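Putative glycosyltransferase (GalT1) (Streptococcus parasanguinis, PDB 4PHR) probably transfers a sugar from a UDP-activated donor, its N-terminal GT-D-fold glycosyltransferase domain holding UDP and manganese in the crystal. Local coordinates at residues 14-17 and 18-21; 86-89 and 90-93; 116-119 and 120-123; 129-132 and 133-137; 228-231 and 232-236. One frame throughout, in Å; residues are numbered along the deposited sequence.

Contact 1: residues 14-17 and 18-21; sequences VLPI and LESL
Ser20 reaches back over the first turn of helix 17-27 to Leu15, its OG donating to Leu15 O at 2.8 Å. The hydroxyl stands above the carbonyl plane, 44° out of it, so neither lone pair is met squarely. With OG anti to the carbonyl carbon (chi1 -77°), the hydroxyl is placed beside its own backbone N, facing Leu15 O. The same OG is also hydrogen-bonded to Ser116 N, which ties the helix start to the end of strand 115-116. Two main-chain bonds close the turn: Ser20 N to Pro16 O at 2.8 Å and Leu21 N to Ile17 O at 3.0 Å. Pro16 occupies the N-cap position of this helix. Apolar contacts fill the rest. The Pro16 ring and the Glu19 side chain run side by side in the same direction, Pro16 CG to Glu19 CG 3.8 Å, before Glu19 bends at chi2 (-56°) and takes its carboxylate away. Leu15 crosses the Glu19 stem at about a right angle, its CD2 4.1 Å from Glu19 CB. One turn along, Ile17 CG2 lies 3.9 Å from Leu21 CD1, while Leu18 and Leu21 pack against helix 132-140.

Contact 2: residues 86-89 and 90-93; sequences YNQN and ARHF
The backbone turns from loop into helix here, Arg91 N, His92 N and Phe93 N bonding to the carbonyls of Asn87, Gln88 and Asn89 in successive i to i+4 steps. Arg91 folds back along this first turn. Its CG lies 3.3 Å from Asn87 O, the chain bends at chi3 (-53°), and NH1 then donates to Tyr86 O at 2.8 Å. That donor sits in the carbonyl plane of Tyr86, although the oxygen is tilted somewhat out of the guanidinium plane. The flat group lies over Gln88, whose CA is 3.8 Å above the plane and over its centre. This fold-back places a positive charge beside a carbonyl of the chain entering helix 88-100, with Asn87 as N-cap: its OD1 accepts from Ala90 N at 3.0 Å, a capping bond whose exact geometry is less certain because OD1 is modelled too close to a neighbour. On the outer side Gln88 extends, and water 1 donates to its OE1 while accepting from Arg91 NH2 at 3.0 Å, in the guanidinium plane. The inner side is apolar at its start. Tyr86 CB meets the Ala90 methyl at 4.0 Å and Arg91 CG at 4.1 Å, after which the phenol ring leads away from the helix and its OH is hydrogen-bonded to Asp78 O.

Contact 3: residues 116-119 and 120-123; sequences STFI and SRPY. With UDP (uridine-5'-diphosphate), chain B.
Phe118 and Arg121 meet across a short 3-10 turn that follows strand 115-116 and carries two UDP-binding residues of the GT-D fold. Arg121 N donates to Phe118 O at 2.9 Å, approaching from well above the carbonyl plane, 71° out of it. An ST turn opens the segment, Ser116 OG accepting from Phe118 N. The close-packed part lies on the protein side: Pro122 CG rests 3.7 Å from Ile119 O, a buried carbonyl that has no polar partner in the model, and Ile119 is pressed against strand 30-33. Across the turn the fit is looser. Between the side chains, Phe118 CB and Arg121 CB lie 4.2 Å apart. Both residues are partly exposed, the Phe118 ring continuing to Trp94 and the arginine to the ligand. In Ser120, OG takes the position between backbone N and carbonyl carbon (chi1 64°), which presents it to the beta-phosphate; it donates to UDP O2B at 2.7 Å. Arg121 curls through bends at chi2 and chi3, bringing CD to 3.5 Å from the same O2B. Salt bridges from NE to Glu232 and from NH2 to Glu253 hold the guanidinium, and Arg121 NH1 donates to UDP O1B at 3.1 Å, with that oxygen in the guanidinium plane at its edge.

Contact 4: residues 129-132 and 133-137; sequences KSPS and EAYFE
Tyr135, with chi1 at -65° and chi2 near -21°, swings its ring to the backbone-N side of its own residue and lays it back along the helix over Pro131. The proline answers with CB, 4.0 Å from the ring centroid and 29° off the normal, a CH-pi contact over the face. Pro131 CB comes nearest to Tyr135 CZ and OH, both at 3.6 Å, toward the hydroxyl end. Nearer the root of the same ring, Pro131 O stands 3.4 Å above the plane, offset to the rim, and also accepts from Tyr135 N at 3.0 Å. A type I beta turn from Lys129 to Ser132 leads the chain into helix 132-140, and Phe136 N to Ser132 O at 2.9 Å continues the winding. Two waters bridge the first turn: both donate to Ser130 O, water 2 accepting from Ala134 N and water 3 from Glu133 N at 2.7 Å. Ser132 OG turns to the protein interior and is hydrogen-bonded to Pro122 O. Beyond it Phe136 leans back so that CD2 comes 3.3 Å from Ser132 O. Its ring meets Tyr233 edge-to-face and touches Ile229 of helix 229-238, whereas Tyr135 also touches Ile17 and Leu18 of helix 17-27.

Contact 5: residues 228-231 and 232-236; sequences HIDS and EYEWY. With UDP (uridine-5'-diphosphate), chain B.
Trp235 lies back across Ser231, one turn earlier in helix 229-238. From CB, 3.6 Å from Ser231 O, a chi1 of -73° turns CG to the side of its backbone N; CG and CD2 each pass close by that oxygen, which stands 3.2 Å above the indole plane, offset to the rim. Farther out the six-membered ring receives Ser231 CB over its face, 4.2 Å from the centroid and 13° off the normal, a CH-pi contact. In the five-membered ring, NE1 is hydrogen-bonded to Val244 O. Ser231 O also accepts from Trp235 N, one of the i to i+4 bonds of the helix; the first, from Glu232 N to His228 O, is weak. Asp230 OD2 and Glu234 OE2 run side by side, 4.3 Å apart. Their like charges are probably offset by Lys249, salt-bridged to both; Asp230 OD1 is also hydrogen-bonded to Gly159 N and Glu234 OE2 to Asn162 ND2. At the N-cap, His228 grips the beta-phosphate twice: its N donates to UDP O2B at 2.9 Å, and ND1 donates to O1B at 2.8 Å, in the imidazole plane, while NE2 is hydrogen-bonded to His250 NE2. UDP C5' covers one ring face, 3.5 Å above its centre. A phosphate held by backbone and side chain at a helix N terminus is familiar in nucleotide sites, here the UDP pocket of the GT-D domain.

The five contacts follow one another in series, none nesting or crossing, and each closes a short turn, four of them at the start of a helix. Contact 1 opens helix 17-27 and touches contact 3 beyond strand 115-116 and contact 4 on helix 132-140. Contact 2, at the head of helix 88-100, reaches contact 3 through Tyr86 and Phe118. Contact 3 is the hub, the one that touches all four others, and so joins the starts of helices 17-27, 88-100, 132-140 and 229-238. Contacts 4 and 5 pack their helices together by aromatic side chains. Contacts 3 and 5 thus bring the three-stranded and five-stranded parallel sheets' loops together at UDP.

Contact 1: residues 14-17 and 18-21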
# COMPACT_ATOMS: atom_id res chain seq x y z
N VAL A 14 -0.64 7.97 -14.75
CA VAL A 14 -0.19 6.94 -13.83
C VAL A 14 0.44 5.79 -14.62
O VAL A 14 -0.11 5.35 -15.63
CB VAL A 14 -1.39 6.39 -13.02
CG1 VAL A 14 -0.98 5.18 -12.19
CG2 VAL A 14 -1.98 7.49 -12.14
N LEU A 15 1.60 5.31 -14.16
CA LEU A 15 2.19 4.09 -14.71
C LEU A 15 1.46 2.88 -14.16
O LEU A 15 1.45 2.66 -12.95
CB LEU A 15 3.65 3.98 -14.27
CG LEU A 15 4.65 5.00 -14.82
CD1 LEU A 15 5.94 4.89 -14.02
CD2 LEU A 15 4.90 4.76 -16.30
N PRO A 16 0.84 2.07 -15.03
CA PRO A 16 0.11 0.92 -14.49
C PRO A 16 1.03 -0.08 -13.80
O PRO A 16 2.26 0.01 -13.96
CB PRO A 16 -0.56 0.30 -15.72
CG PRO A 16 0.25 0.79 -16.88
CD PRO A 16 0.77 2.14 -16.50
N ILE A 17 0.44 -1.01 -13.06
CA ILE A 17 1.18 -1.96 -12.23
C ILE A 17 2.53 -2.45 -12.79
O ILE A 17 3.56 -2.29 -12.14
CB ILE A 17 0.31 -3.19 -11.88
CG1 ILE A 17 -0.87 -2.78 -11.00
CG2 ILE A 17 1.14 -4.23 -11.15
CD1 ILE A 17 -1.92 -3.86 -10.86
N LEU A 18 2.53 -3.05 -13.97
CA LEU A 18 3.76 -3.68 -14.46
C LEU A 18 4.83 -2.65 -14.79
O LEU A 18 6.02 -2.91 -14.64
CB LEU A 18 3.50 -4.58 -15.66
CG LEU A 18 2.98 -5.97 -15.32
CD1 LEU A 18 2.72 -6.76 -16.58
CD2 LEU A 18 3.96 -6.71 -14.40
N GLU A 19 4.38 -1.49 -15.26
CA GLU A 19 5.30 -0.41 -15.58
C GLU A 19 5.86 0.21 -14.31
O GLU A 19 7.04 0.56 -14.25
CB GLU A 19 4.58 0.65 -16.43
CG GLU A 19 3.90 0.09 -17.68
CD GLU A 19 4.85 -0.68 -18.58
OE1 GLU A 19 4.40 -1.66 -19.23
OE2 GLU A 19 6.04 -0.31 -18.67
N SER A 20 5.01 0.34 -13.29
CA SER A 20 5.47 0.82 -11.98
C SER A 20 6.54 -0.09 -11.41
O SER A 20 7.54 0.36 -10.88
CB SER A 20 4.31 0.92 -10.98
OG SER A 20 3.54 2.08 -11.25
N LEU A 21 6.32 -1.39 -11.54
CA LEU A 21 7.27 -2.36 -11.01
C LEU A 21 8.61 -2.29 -11.75
O LEU A 21 9.67 -2.42 -11.13
CB LEU A 21 6.68 -3.77 -11.07
CG LEU A 21 5.57 -3.99 -10.03
CD1 LEU A 21 4.80 -5.27 -10.30
CD2 LEU A 21 6.14 -3.98 -8.60

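Contact 2: residues 86-89 and 90-93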
# COMPACT_ATOMS: atom_id res chain seq x y z
N TYR A 86 -11.75 -2.15 -14.72
CA TYR A 86 -12.24 -2.49 -13.39
C TYR A 86 -13.72 -2.84 -13.39
O TYR A 86 -14.47 -2.41 -14.26
CB TYR A 86 -11.95 -1.34 -12.41
CG TYR A 86 -10.52 -0.88 -12.44
CD1 TYR A 86 -9.50 -1.70 -11.98
CD2 TYR A 86 -10.18 0.37 -12.95
CE1 TYR A 86 -8.18 -1.29 -12.02
CE2 TYR A 86 -8.86 0.79 -12.99
CZ TYR A 86 -7.86 -0.05 -12.53
OH TYR A 86 -6.54 0.34 -12.56
N ASN A 87 -14.13 -3.62 -12.40
CA ASN A 87 -15.53 -4.01 -12.31
C ASN A 87 -16.43 -2.82 -11.96
O ASN A 87 -15.98 -1.76 -11.52
CB ASN A 87 -15.74 -5.19 -11.36
CG ASN A 87 -15.34 -4.88 -9.93
OD1 ASN A 87 -15.55 -3.77 -9.45
ND2 ASN A 87 -14.77 -5.87 -9.25
N GLN A 88 -17.73 -3.02 -12.17
CA GLN A 88 -18.69 -1.94 -12.05
C GLN A 88 -18.64 -1.23 -10.70
O GLN A 88 -18.66 -0.00 -10.64
CB GLN A 88 -20.09 -2.46 -12.34
CG GLN A 88 -21.17 -1.42 -12.24
CD GLN A 88 -22.52 -1.96 -12.66
OE1 GLN A 88 -22.63 -2.64 -13.68
NE2 GLN A 88 -23.55 -1.67 -11.87
N ASN A 89 -18.60 -1.99 -9.60
CA ASN A 89 -18.57 -1.34 -8.29
C ASN A 89 -17.31 -0.50 -8.08
O ASN A 89 -17.38 0.60 -7.53
CB ASN A 89 -18.81 -2.33 -7.14
CG ASN A 89 -17.72 -3.38 -7.01
OD1 ASN A 89 -16.57 -3.16 -7.41
ND2 ASN A 89 -18.07 -4.52 -6.44
N ALA A 90 -16.18 -0.99 -8.57
CA ALA A 90 -14.93 -0.24 -8.48
C ALA A 90 -14.95 1.04 -9.33
O ALA A 90 -14.50 2.09 -8.89
CB ALA A 90 -13.72 -1.13 -8.84
N ARG A 91 -15.49 0.94 -10.54
CA ARG A 91 -15.56 2.12 -11.42
C ARG A 91 -16.40 3.21 -10.76
O ARG A 91 -16.03 4.38 -10.77
CB ARG A 91 -16.13 1.76 -12.79
CG ARG A 91 -15.27 0.77 -13.56
CD ARG A 91 -15.64 0.73 -15.04
NE ARG A 91 -17.07 0.50 -15.28
CZ ARG A 91 -17.61 -0.68 -15.55
NH1 ARG A 91 -16.85 -1.77 -15.61
NH2 ARG A 91 -18.92 -0.78 -15.78
N HIS A 92 -17.54 2.82 -10.20
CA HIS A 92 -18.41 3.77 -9.55
C HIS A 92 -17.73 4.38 -8.32
O HIS A 92 -17.75 5.60 -8.13
CB HIS A 92 -19.73 3.12 -9.14
CG HIS A 92 -20.64 4.01 -8.35
ND1 HIS A 92 -21.20 5.15 -8.88
CD2 HIS A 92 -21.08 3.92 -7.08
CE1 HIS A 92 -21.96 5.73 -7.96
NE2 HIS A 92 -21.90 5.00 -6.86
N PHE A 93 -17.14 3.53 -7.48
CA PHE A 93 -16.45 4.03 -6.30
C PHE A 93 -15.41 5.09 -6.66
O PHE A 93 -15.35 6.18 -6.06
CB PHE A 93 -15.77 2.90 -5.53
CG PHE A 93 -14.93 3.40 -4.40
CD1 PHE A 93 -15.50 3.69 -3.17
CD2 PHE A 93 -13.57 3.65 -4.58
CE1 PHE A 93 -14.73 4.19 -2.13
CE2 PHE A 93 -12.80 4.15 -3.55
CZ PHE A 93 -13.38 4.42 -2.32
O HOH W 1 -20.71 -3.16 -15.89

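Contact 3: residues 116-119 and 120-123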
# COMPACT_ATOMS: atom_id res chain seq x y z
N SER A 116 1.54 3.54 -9.73
CA SER A 116 0.21 3.05 -9.41
C SER A 116 0.04 2.59 -7.97
O SER A 116 0.74 1.71 -7.50
CB SER A 116 -0.15 1.87 -10.31
OG SER A 116 -1.43 1.37 -9.98
N THR A 117 -0.94 3.18 -7.29
CA THR A 117 -1.32 2.75 -5.95
C THR A 117 -1.78 1.29 -5.96
O THR A 117 -1.74 0.60 -4.93
CB THR A 117 -2.39 3.70 -5.41
OG1 THR A 117 -1.74 4.94 -5.15
CG2 THR A 117 -3.10 3.20 -4.14
N PHE A 118 -2.20 0.81 -7.13
CA PHE A 118 -2.68 -0.56 -7.25
C PHE A 118 -1.58 -1.61 -7.39
O PHE A 118 -1.86 -2.78 -7.66
CB PHE A 118 -3.72 -0.69 -8.38
CG PHE A 118 -4.92 0.20 -8.22
CD1 PHE A 118 -5.28 0.70 -6.97
CD2 PHE A 118 -5.69 0.55 -9.32
CE1 PHE A 118 -6.39 1.53 -6.83
CE2 PHE A 118 -6.80 1.37 -9.19
CZ PHE A 118 -7.16 1.85 -7.95
N ILE A 119 -0.31 -1.24 -7.20
CA ILE A 119 0.70 -2.29 -7.10
C ILE A 119 0.40 -3.24 -5.93
O ILE A 119 0.84 -4.39 -5.93
CB ILE A 119 2.17 -1.78 -7.01
CG1 ILE A 119 2.39 -0.90 -5.79
CG2 ILE A 119 2.58 -1.05 -8.29
CD1 ILE A 119 3.86 -0.72 -5.45
N SER A 120 -0.38 -2.77 -4.95
CA SER A 120 -0.77 -3.61 -3.82
C SER A 120 -2.11 -4.31 -4.09
O SER A 120 -2.54 -5.13 -3.29
CB SER A 120 -0.89 -2.80 -2.53
OG SER A 120 -1.92 -1.83 -2.66
N ARG A 121 -2.74 -3.97 -5.22
CA ARG A 121 -4.12 -4.39 -5.51
C ARG A 121 -4.24 -4.98 -6.92
O ARG A 121 -4.93 -4.44 -7.78
CB ARG A 121 -5.07 -3.20 -5.35
CG ARG A 121 -4.89 -2.36 -4.08
CD ARG A 121 -5.11 -3.17 -2.81
NE ARG A 121 -6.39 -3.87 -2.85
CZ ARG A 121 -7.39 -3.66 -2.01
NH1 ARG A 121 -7.28 -2.78 -1.03
NH2 ARG A 121 -8.51 -4.37 -2.15
N PRO A 122 -3.56 -6.11 -7.17
CA PRO A 122 -3.38 -6.57 -8.55
C PRO A 122 -4.40 -7.59 -9.03
O PRO A 122 -4.14 -8.25 -10.03
CB PRO A 122 -1.99 -7.24 -8.52
CG PRO A 122 -1.48 -7.07 -7.08
CD PRO A 122 -2.69 -6.85 -6.25
N TYR A 123 -5.53 -7.75 -8.34
CA TYR A 123 -6.41 -8.87 -8.68
C TYR A 123 -7.92 -8.62 -8.59
O TYR A 123 -8.62 -8.69 -9.60
CB TYR A 123 -6.04 -10.10 -7.83
CG TYR A 123 -6.94 -11.31 -8.04
CD1 TYR A 123 -6.80 -12.11 -9.17
CD2 TYR A 123 -7.91 -11.65 -7.11
CE1 TYR A 123 -7.62 -13.20 -9.37
CE2 TYR A 123 -8.74 -12.74 -7.31
CZ TYR A 123 -8.58 -13.52 -8.44
OH TYR A 123 -9.40 -14.61 -8.65
N1 UDP B . -2.79 -1.14 9.09
C2 UDP B . -2.26 -1.33 10.34
N3 UDP B . -2.33 -0.32 11.27
C4 UDP B . -2.90 0.89 10.96
C5 UDP B . -3.43 1.09 9.68
C6 UDP B . -3.49 0.01 8.82
O2 UDP B . -1.76 -2.41 10.66
O4 UDP B . -2.91 1.78 11.82
C1' UDP B . -2.63 -2.20 8.09
C2' UDP B . -3.81 -3.06 7.72
O2' UDP B . -4.00 -4.08 8.68
C3' UDP B . -3.36 -3.61 6.39
C4' UDP B . -2.57 -2.45 5.80
O4' UDP B . -2.29 -1.55 6.88
O3' UDP B . -2.49 -4.70 6.58
C5' UDP B . -3.34 -1.74 4.69
O5' UDP B . -2.57 -0.63 4.25
PA UDP B . -3.10 0.38 3.11
O1A UDP B . -4.28 1.11 3.60
O2A UDP B . -1.93 1.20 2.72
O3A UDP B . -3.55 -0.66 1.95
PB UDP B . -4.04 -0.46 0.41
O1B UDP B . -5.52 -0.71 0.43
O2B UDP B . -3.32 -1.53 -0.32
O3B UDP B . -3.71 0.93 -0.04

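Contact 4: residues 129-132 and 133-137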
# COMPACT_ATOMS: atom_id res chain seq x y z
N LYS A 129 -8.73 -11.06 -15.10
CA LYS A 129 -7.75 -11.45 -14.10
C LYS A 129 -6.57 -12.20 -14.71
O LYS A 129 -5.66 -12.62 -13.99
CB LYS A 129 -8.43 -12.24 -12.98
CG LYS A 129 -9.29 -11.35 -12.07
CD LYS A 129 -10.31 -12.16 -11.29
CE LYS A 129 -10.79 -11.41 -10.06
NZ LYS A 129 -11.41 -10.10 -10.37
N SER A 130 -6.58 -12.36 -16.03
CA SER A 130 -5.49 -13.05 -16.71
C SER A 130 -4.07 -12.53 -16.40
O SER A 130 -3.16 -13.33 -16.21
CB SER A 130 -5.75 -13.07 -18.23
OG SER A 130 -7.05 -13.54 -18.52
N PRO A 131 -3.88 -11.20 -16.34
CA PRO A 131 -2.53 -10.68 -16.08
C PRO A 131 -2.07 -10.79 -14.63
O PRO A 131 -0.91 -10.49 -14.35
CB PRO A 131 -2.64 -9.20 -16.47
CG PRO A 131 -4.07 -8.87 -16.26
CD PRO A 131 -4.83 -10.11 -16.66
N SER A 132 -2.94 -11.20 -13.72
CA SER A 132 -2.61 -11.17 -12.30
C SER A 132 -1.43 -12.06 -11.95
O SER A 132 -0.60 -11.70 -11.11
CB SER A 132 -3.83 -11.53 -11.44
OG SER A 132 -4.83 -10.53 -11.55
N GLU A 133 -1.33 -13.22 -12.59
CA GLU A 133 -0.20 -14.10 -12.31
C GLU A 133 1.11 -13.39 -12.62
O GLU A 133 2.04 -13.43 -11.82
CB GLU A 133 -0.31 -15.40 -13.10
CG GLU A 133 0.86 -16.34 -12.89
CD GLU A 133 0.64 -17.72 -13.49
OE1 GLU A 133 -0.31 -17.88 -14.28
OE2 GLU A 133 1.42 -18.64 -13.17
N ALA A 134 1.18 -12.74 -13.78
CA ALA A 134 2.36 -11.95 -14.13
C ALA A 134 2.63 -10.80 -13.15
O ALA A 134 3.78 -10.51 -12.84
CB ALA A 134 2.23 -11.41 -15.55
N TYR A 135 1.57 -10.15 -12.68
CA TYR A 135 1.74 -9.06 -11.71
C TYR A 135 2.39 -9.59 -10.43
O TYR A 135 3.34 -8.99 -9.92
CB TYR A 135 0.40 -8.39 -11.37
CG TYR A 135 -0.28 -7.67 -12.52
CD1 TYR A 135 0.44 -7.25 -13.63
CD2 TYR A 135 -1.64 -7.41 -12.48
CE1 TYR A 135 -0.19 -6.59 -14.69
CE2 TYR A 135 -2.28 -6.75 -13.52
CZ TYR A 135 -1.55 -6.34 -14.63
OH TYR A 135 -2.18 -5.68 -15.67
N PHE A 136 1.89 -10.71 -9.91
CA PHE A 136 2.43 -11.25 -8.66
C PHE A 136 3.84 -11.78 -8.83
O PHE A 136 4.66 -11.65 -7.92
CB PHE A 136 1.51 -12.32 -8.06
CG PHE A 136 0.31 -11.75 -7.35
CD1 PHE A 136 0.46 -11.01 -6.19
CD2 PHE A 136 -0.97 -11.94 -7.85
CE1 PHE A 136 -0.63 -10.48 -5.53
CE2 PHE A 136 -2.07 -11.42 -7.19
CZ PHE A 136 -1.90 -10.68 -6.03
N GLU A 137 4.14 -12.34 -9.99
CA GLU A 137 5.49 -12.80 -10.27
C GLU A 137 6.46 -11.63 -10.30
O GLU A 137 7.57 -11.72 -9.78
CB GLU A 137 5.54 -13.59 -11.59
CG GLU A 137 4.74 -14.89 -11.58
CD GLU A 137 5.39 -15.98 -10.75
OE1 GLU A 137 5.73 -15.73 -9.57
OE2 GLU A 137 5.55 -17.11 -11.27
O HOH W 2 -0.36 -13.42 -16.27
O HOH W 3 -3.37 -14.64 -13.74

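Contact 5: residues 228-231 and 232-236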
# COMPACT_ATOMS: atom_id res chain seq x y z
N HIS A 228 -2.29 -3.69 1.26
CA HIS A 228 -3.14 -4.89 1.33
C HIS A 228 -2.72 -6.04 0.41
O HIS A 228 -3.54 -6.90 0.05
CB HIS A 228 -4.60 -4.50 1.06
CG HIS A 228 -5.33 -3.99 2.26
ND1 HIS A 228 -5.97 -2.77 2.29
CD2 HIS A 228 -5.53 -4.55 3.48
CE1 HIS A 228 -6.54 -2.60 3.47
NE2 HIS A 228 -6.29 -3.67 4.21
N ILE A 229 -1.44 -6.08 0.03
CA ILE A 229 -0.98 -7.10 -0.91
C ILE A 229 -1.34 -8.52 -0.45
O ILE A 229 -1.68 -9.38 -1.27
CB ILE A 229 0.55 -7.00 -1.19
CG1 ILE A 229 0.94 -7.94 -2.33
CG2 ILE A 229 1.37 -7.26 0.06
CD1 ILE A 229 0.23 -7.60 -3.63
N ASP A 230 -1.30 -8.78 0.85
CA ASP A 230 -1.59 -10.13 1.32
C ASP A 230 -3.02 -10.59 1.02
O ASP A 230 -3.23 -11.74 0.62
CB ASP A 230 -1.32 -10.29 2.82
CG ASP A 230 -1.60 -11.70 3.31
OD1 ASP A 230 -0.68 -12.55 3.23
OD2 ASP A 230 -2.74 -11.96 3.74
N SER A 231 -3.99 -9.71 1.25
CA SER A 231 -5.39 -10.05 0.97
C SER A 231 -5.56 -10.37 -0.50
O SER A 231 -6.22 -11.35 -0.86
CB SER A 231 -6.32 -8.88 1.32
OG SER A 231 -6.34 -8.63 2.71
N GLU A 232 -4.97 -9.53 -1.35
CA GLU A 232 -5.08 -9.71 -2.80
C GLU A 232 -4.44 -11.04 -3.23
O GLU A 232 -4.98 -11.77 -4.06
CB GLU A 232 -4.46 -8.52 -3.53
CG GLU A 232 -5.30 -7.24 -3.38
CD GLU A 232 -6.26 -7.04 -4.54
OE1 GLU A 232 -6.34 -7.91 -5.43
OE2 GLU A 232 -6.95 -5.99 -4.56
N TYR A 233 -3.30 -11.36 -2.63
CA TYR A 233 -2.63 -12.61 -2.97
C TYR A 233 -3.47 -13.81 -2.53
O TYR A 233 -3.59 -14.79 -3.26
CB TYR A 233 -1.23 -12.67 -2.36
CG TYR A 233 -0.42 -13.84 -2.86
CD1 TYR A 233 -0.08 -13.95 -4.20
CD2 TYR A 233 -0.01 -14.85 -2.00
CE1 TYR A 233 0.66 -15.03 -4.67
CE2 TYR A 233 0.73 -15.93 -2.46
CZ TYR A 233 1.06 -16.01 -3.80
OH TYR A 233 1.79 -17.09 -4.26
N GLU A 234 -4.06 -13.73 -1.34
CA GLU A 234 -4.92 -14.83 -0.87
C GLU A 234 -6.13 -15.01 -1.78
O GLU A 234 -6.49 -16.13 -2.14
CB GLU A 234 -5.39 -14.56 0.57
CG GLU A 234 -4.30 -14.63 1.62
CD GLU A 234 -4.14 -15.99 2.23
OE1 GLU A 234 -4.93 -16.90 1.88
OE2 GLU A 234 -3.23 -16.15 3.07
N TRP A 235 -6.75 -13.90 -2.18
CA TRP A 235 -7.89 -13.98 -3.09
C TRP A 235 -7.47 -14.60 -4.44
O TRP A 235 -8.17 -15.44 -5.00
CB TRP A 235 -8.50 -12.60 -3.31
CG TRP A 235 -9.25 -12.08 -2.13
CD1 TRP A 235 -9.95 -12.81 -1.21
CD2 TRP A 235 -9.41 -10.70 -1.74
NE1 TRP A 235 -10.53 -11.98 -0.29
CE2 TRP A 235 -10.21 -10.68 -0.59
CE3 TRP A 235 -8.94 -9.49 -2.26
CZ2 TRP A 235 -10.55 -9.50 0.06
CZ3 TRP A 235 -9.28 -8.31 -1.61
CH2 TRP A 235 -10.09 -8.33 -0.46
N TYR A 236 -6.32 -14.16 -4.94
CA TYR A 236 -5.77 -14.69 -6.18
C TYR A 236 -5.51 -16.21 -6.10
O TYR A 236 -5.86 -16.96 -7.01
CB TYR A 236 -4.49 -13.93 -6.55
CG TYR A 236 -3.57 -14.65 -7.50
CD1 TYR A 236 -2.44 -15.31 -7.04
CD2 TYR A 236 -3.83 -14.67 -8.87
CE1 TYR A 236 -1.59 -15.97 -7.91
CE2 TYR A 236 -2.99 -15.33 -9.75
CZ TYR A 236 -1.87 -15.98 -9.26
OH TYR A 236 -1.03 -16.64 -10.12
N1 UDP B . -2.79 -1.14 9.09
C2 UDP B . -2.26 -1.33 10.34
N3 UDP B . -2.33 -0.32 11.27
C4 UDP B . -2.90 0.89 10.96
C5 UDP B . -3.43 1.09 9.68
C6 UDP B . -3.49 0.01 8.82
O2 UDP B . -1.76 -2.41 10.66
O4 UDP B . -2.91 1.78 11.82
C1' UDP B . -2.63 -2.20 8.09
C2' UDP B . -3.81 -3.06 7.72
O2' UDP B . -4.00 -4.08 8.68
C3' UDP B . -3.36 -3.61 6.39
C4' UDP B . -2.57 -2.45 5.80
O4' UDP B . -2.29 -1.55 6.88
O3' UDP B . -2.49 -4.70 6.58
C5' UDP B . -3.34 -1.74 4.69
O5' UDP B . -2.57 -0.63 4.25
PA UDP B . -3.10 0.38 3.11
O1A UDP B . -4.28 1.11 3.60
O2A UDP B . -1.93 1.20 2.72
O3A UDP B . -3.55 -0.66 1.95
PB UDP B . -4.04 -0.46 0.41
O1B UDP B . -5.52 -0.71 0.43
O2B UDP B . -3.32 -1.53 -0.32
O3B UDP B . -3.71 0.93 -0.04